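PDB 3HC7: endolysin B from Mycobacterium phage D29, which breaks the ester junction between mycolic acids and the peptidoglycan-linked layer of the mycobacterial cell wall, helping the phage lyse its host. Local coordinates for residues F76-Y81 against H94-P99; Q203-E206 against P211-E214. All coordinates share one frame; numbering follows the deposited sequence.

Contact 1 (F76-Y81 against H94-P99)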
loop_
_atom_site.group_PDB
_atom_site.type_symbol
_atom_site.label_atom_id
_atom_site.label_comp_id
_atom_site.label_asym_id
_atom_site.label_seq_id
_atom_site.Cartn_x
_atom_site.Cartn_y
_atom_site.Cartn_z
ATOM N N PHE A 76 8.922 -16.719 -1.917
ATOM C CA PHE A 76 8.342 -15.559 -2.605
ATOM C C PHE A 76 8.610 -14.233 -1.918
ATOM O O PHE A 76 9.086 -14.186 -0.780
ATOM C CB PHE A 76 6.838 -15.745 -2.864
ATOM C CG PHE A 76 5.975 -15.603 -1.633
ATOM C CD1 PHE A 76 6.053 -16.527 -0.600
ATOM C CD2 PHE A 76 5.065 -14.556 -1.524
ATOM C CE1 PHE A 76 5.259 -16.410 0.532
ATOM C CE2 PHE A 76 4.254 -14.428 -0.399
ATOM C CZ PHE A 76 4.354 -15.355 0.634
ATOM N N ALA A 77 8.294 -13.161 -2.639
ATOM C CA ALA A 77 8.433 -11.802 -2.150
ATOM C C ALA A 77 7.249 -10.992 -2.666
ATOM O O ALA A 77 6.601 -11.377 -3.642
ATOM C CB ALA A 77 9.752 -11.200 -2.635
ATOM N N MET A 78 6.957 -9.878 -2.011
ATOM C CA MET A 78 5.865 -9.017 -2.447
ATOM C C MET A 78 6.311 -7.563 -2.475
ATOM O O MET A 78 7.161 -7.148 -1.685
ATOM C CB MET A 78 4.651 -9.168 -1.525
ATOM C CG MET A 78 4.012 -10.555 -1.518
ATOM S SD MET A 78 2.546 -10.623 -0.463
ATOM C CE MET A 78 3.265 -10.212 1.123
ATOM N N ALA A 79 5.730 -6.793 -3.388
ATOM C CA ALA A 79 6.073 -5.386 -3.531
ATOM C C ALA A 79 4.852 -4.585 -3.948
ATOM O O ALA A 79 4.222 -4.872 -4.966
ATOM C CB ALA A 79 7.194 -5.208 -4.551
ATOM N N GLY A 80 4.531 -3.571 -3.159
ATOM C CA GLY A 80 3.388 -2.726 -3.442
ATOM C C GLY A 80 3.674 -1.268 -3.158
ATOM O O GLY A 80 4.404 -0.934 -2.224
ATOM N N TYR A 81 3.071 -0.402 -3.964
ATOM C CA TYR A 81 3.256 1.041 -3.866
ATOM C C TYR A 81 1.912 1.721 -3.634
ATOM O O TYR A 81 0.939 1.433 -4.333
ATOM C CB TYR A 81 3.910 1.545 -5.156
ATOM C CG TYR A 81 3.922 3.045 -5.361
ATOM C CD1 TYR A 81 4.282 3.913 -4.336
ATOM C CD2 TYR A 81 3.616 3.586 -6.602
ATOM C CE1 TYR A 81 4.305 5.282 -4.533
ATOM C CE2 TYR A 81 3.636 4.954 -6.812
ATOM C CZ TYR A 81 3.980 5.794 -5.779
ATOM O OH TYR A 81 3.999 7.151 -5.995
ATOM N N HIS A 94 -3.398 -9.845 7.530
ATOM C CA HIS A 94 -4.629 -10.566 7.818
ATOM C C HIS A 94 -4.799 -11.882 7.092
ATOM O O HIS A 94 -5.798 -12.556 7.308
ATOM C CB HIS A 94 -5.852 -9.685 7.541
ATOM C CG HIS A 94 -5.939 -8.490 8.429
ATOM N ND1 HIS A 94 -5.992 -7.200 7.939
ATOM C CD2 HIS A 94 -5.968 -8.383 9.780
ATOM C CE1 HIS A 94 -6.055 -6.353 8.951
ATOM N NE2 HIS A 94 -6.041 -7.044 10.079
ATOM N N HIS A 95 -3.849 -12.248 6.227
ATOM C CA HIS A 95 -3.977 -13.503 5.487
ATOM C C HIS A 95 -2.746 -14.399 5.566
ATOM O O HIS A 95 -2.864 -15.620 5.492
ATOM C CB HIS A 95 -4.421 -13.252 4.041
ATOM C CG HIS A 95 -5.773 -12.615 3.940
ATOM N ND1 HIS A 95 -5.945 -11.254 3.818
ATOM C CD2 HIS A 95 -7.018 -13.147 3.970
ATOM C CE1 HIS A 95 -7.236 -10.973 3.765
ATOM N NE2 HIS A 95 -7.909 -12.103 3.855
ATOM N N ILE A 96 -1.578 -13.802 5.767
ATOM C CA ILE A 96 -0.358 -14.585 5.943
ATOM C C ILE A 96 0.011 -14.778 7.412
ATOM O O ILE A 96 0.264 -15.902 7.848
ATOM C CB ILE A 96 0.835 -13.960 5.191
ATOM C CG1 ILE A 96 0.502 -13.820 3.701
ATOM C CG2 ILE A 96 2.090 -14.801 5.380
ATOM C CD1 ILE A 96 1.593 -13.135 2.870
ATOM N N LEU A 97 0.041 -13.691 8.177
ATOM C CA LEU A 97 0.443 -13.776 9.583
ATOM C C LEU A 97 -0.488 -14.561 10.525
ATOM O O LEU A 97 -0.013 -15.288 11.391
ATOM C CB LEU A 97 0.714 -12.386 10.163
ATOM C CG LEU A 97 1.829 -11.599 9.478
ATOM C CD1 LEU A 97 2.067 -10.296 10.199
ATOM C CD2 LEU A 97 3.110 -12.423 9.440
ATOM N N PRO A 98 -1.813 -14.395 10.394
ATOM C CA PRO A 98 -2.636 -15.036 11.433
ATOM C C PRO A 98 -2.563 -16.559 11.420
ATOM O O PRO A 98 -2.454 -17.152 10.355
ATOM C CB PRO A 98 -4.053 -14.577 11.092
ATOM C CG PRO A 98 -3.837 -13.220 10.371
ATOM C CD PRO A 98 -2.590 -13.466 9.549
ATOM N N PRO A 99 -2.667 -17.188 12.601
ATOM C CA PRO A 99 -2.468 -18.641 12.716
ATOM C C PRO A 99 -3.503 -19.435 11.917
ATOM O O PRO A 99 -3.279 -20.615 11.662
ATOM C CB PRO A 99 -2.646 -18.917 14.212
ATOM C CG PRO A 99 -2.579 -17.600 14.888
ATOM C CD PRO A 99 -3.024 -16.569 13.886
#
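Phe76 and Met78 of the parallel strand 76-81 meet Ile96, in the C-terminal part of helix 83-96, inside the beta-alpha-beta unit that runs on to strand 110-116. The contact is apolar and converges on one methyl: CD1 of Ile96 lies 3.8 Å from CE of Met78 and 4.2 Å from CZ of Phe76. Toward the methionine the approach is tip to tip, one terminal methyl against another. Toward the phenylalanine CD1 comes to the ring edge, near the ring plane, and not over a face. The reach of Ile96 follows from its torsions: CG1 is anti to the carbonyl carbon and chi2 is 177°, which holds CD1 out toward Phe76 and Met78. Met78 is extended through chi2 but bent at its last torsion (chi3 -61°), and this bend sets the direction of CE beyond the sulfur; SD itself is 4.3 Å from Ile96 CD1. Backbones stay well separated, the nearest alpha carbons, of Met78 and Ile96, being 11.8 Å apart, and the side chains alone bridge the gap. In the alpha/beta-hydrolase fold, to which the cutinase family belongs, this strand leads directly into the nucleophile Ser82, and the helix after it is the return arm of the crossover. Phe76 and Met78, two residues apart, point to the same side of the strand, where CE2 of Phe76 lies 4.0 Å from CG of Met78. Helix 50-70 packs on the same pair through Leu60 and Ile64 against Met78 and Leu68 against Phe76. All three residues of the contact are buried, and Val88 and Val91 of helix 83-96 add further apolar surface around Met78 and Ile96 respectively.

Contact 2 (Q203-E206 against P211-E214)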
loop_
_atom_site.group_PDB
_atom_site.type_symbol
_atom_site.label_atom_id
_atom_site.label_comp_id
_atom_site.label_asym_id
_atom_site.label_seq_id
_atom_site.Cartn_x
_atom_site.Cartn_y
_atom_site.Cartn_z
ATOM N N GLN A 203 -20.105 8.176 7.157
ATOM C CA GLN A 203 -18.942 8.347 8.010
ATOM C C GLN A 203 -18.801 9.762 8.561
ATOM O O GLN A 203 -18.384 9.940 9.711
ATOM C CB GLN A 203 -17.670 7.908 7.282
ATOM C CG GLN A 203 -17.649 6.413 6.951
ATOM C CD GLN A 203 -16.325 5.960 6.354
ATOM O OE1 GLN A 203 -15.309 5.879 7.045
ATOM N NE2 GLN A 203 -16.336 5.650 5.064
ATOM N N LEU A 204 -19.145 10.767 7.752
ATOM C CA LEU A 204 -19.077 12.146 8.216
ATOM C C LEU A 204 -20.024 12.354 9.389
ATOM O O LEU A 204 -19.702 13.054 10.351
ATOM C CB LEU A 204 -19.395 13.135 7.083
ATOM C CG LEU A 204 -18.283 13.327 6.044
ATOM C CD1 LEU A 204 -18.727 14.310 4.952
ATOM C CD2 LEU A 204 -17.002 13.805 6.729
ATOM N N ILE A 205 -21.195 11.735 9.307
ATOM C CA ILE A 205 -22.194 11.867 10.358
ATOM C C ILE A 205 -21.681 11.257 11.655
ATOM O O ILE A 205 -21.779 11.863 12.718
ATOM C CB ILE A 205 -23.528 11.218 9.948
ATOM C CG1 ILE A 205 -24.266 12.148 8.980
ATOM C CG2 ILE A 205 -24.397 10.949 11.176
ATOM C CD1 ILE A 205 -25.243 11.428 8.072
ATOM N N GLU A 206 -21.120 10.062 11.558
ATOM C CA GLU A 206 -20.538 9.408 12.721
ATOM C C GLU A 206 -19.397 10.252 13.308
ATOM O O GLU A 206 -19.295 10.408 14.534
ATOM C CB GLU A 206 -20.058 8.004 12.359
ATOM C CG GLU A 206 -19.837 7.105 13.565
ATOM N N PRO A 211 -19.703 21.009 10.833
ATOM C CA PRO A 211 -20.882 20.878 9.972
ATOM C C PRO A 211 -20.653 19.899 8.833
ATOM O O PRO A 211 -19.543 19.786 8.304
ATOM C CB PRO A 211 -21.083 22.298 9.439
ATOM C CG PRO A 211 -20.554 23.173 10.536
ATOM C CD PRO A 211 -19.343 22.422 11.055
ATOM N N ILE A 212 -21.703 19.180 8.468
ATOM C CA ILE A 212 -21.592 18.172 7.423
ATOM C C ILE A 212 -21.069 18.785 6.124
ATOM O O ILE A 212 -20.215 18.206 5.452
ATOM C CB ILE A 212 -22.939 17.456 7.183
ATOM C CG1 ILE A 212 -23.242 16.512 8.345
ATOM C CG2 ILE A 212 -22.885 16.653 5.895
ATOM C CD1 ILE A 212 -22.204 15.411 8.496
ATOM N N THR A 213 -21.569 19.969 5.789
ATOM C CA THR A 213 -21.158 20.646 4.563
ATOM C C THR A 213 -19.644 20.906 4.520
ATOM O O THR A 213 -19.013 20.826 3.466
ATOM C CB THR A 213 -21.910 21.981 4.395
ATOM O OG1 THR A 213 -21.760 22.765 5.580
ATOM C CG2 THR A 213 -23.398 21.740 4.162
ATOM N N GLU A 214 -19.061 21.219 5.669
ATOM C CA GLU A 214 -17.630 21.452 5.725
ATOM C C GLU A 214 -16.885 20.151 5.444
ATOM O O GLU A 214 -15.849 20.144 4.765
ATOM C CB GLU A 214 -17.225 22.029 7.085
ATOM C CG GLU A 214 -15.721 22.081 7.289
ATOM C CD GLU A 214 -15.305 22.877 8.529
ATOM O OE1 GLU A 214 -16.190 23.392 9.248
ATOM O OE2 GLU A 214 -14.084 22.985 8.777
#
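Ile212 puts a single methyl, CD1, against two consecutive residues of helix 200-207. That methyl is 3.9 Å from CB of Leu204 and equally 3.9 Å from the carbonyl carbon of Leu204, so it rests on backbone as well as on side chain. It also meets CG1 of Ile205, at 3.9 Å, in a direction roughly at right angles to that of Leu204 CB, the two isoleucines crossing at a slant. CD1 thus touches one backbone carbon and two side-chain carbons, and no hydrogen bond spans the contact. The bond from the alpha to the beta carbon of Ile212 does not aim at the other helix, and the torsions supply the missing reach: a chi2 of -62° folds CG1-CD1 over toward it. Leu204, by contrast, points its beta carbon at Ile212, while Ile205 stands off to one side and is exposed. The alpha carbons of Leu204 and Ile212 come within 6.6 Å, a close approach that is consistent with a short connection of four residues between helices 200-207 and 212-230.

What sets Ile212 in place is the start of its own helix. Pro211 occupies the N-cap position, and its carbonyl O accepts a weak bond from Glu214 N, at 3.0 Å. The carboxylate of Glu214 turns away from the contact to a salt bridge through OE2 with NH1 of Arg210, the residue just before Pro211. On the first helix, Gln203 NE2 hydrogen-bonds to O of Asp198, which precedes helix 200-207. Helix 179-189 lies against both partners, touching Leu204 through Ile183, Gln203 through Ile186 and Glu214 through Tyr179, so the short helix 200-207 and the first turn of helix 212-230 are each packed on it.

In the fold
From the N terminus, the chain lays down strand 5-9, then strand 35-38 and helix 50-70, before strand 76-81 enters the middle of the five-stranded parallel sheet. Contact 1 then closes across helix 83-96, tying that strand to the C-terminal part of the helix. The chain goes on through strands 110-116 and 157-161 and helix 179-189 before contact 2 closes the short turn between helices 200-207 and 212-230. The two loops follow in series, neither nested nor crossed. Their centres lie 35 Å apart, on opposite sides of the chain's centre, with nearest atoms about 15 Å apart: one belongs to the sheet core, the other to a peripheral helical region.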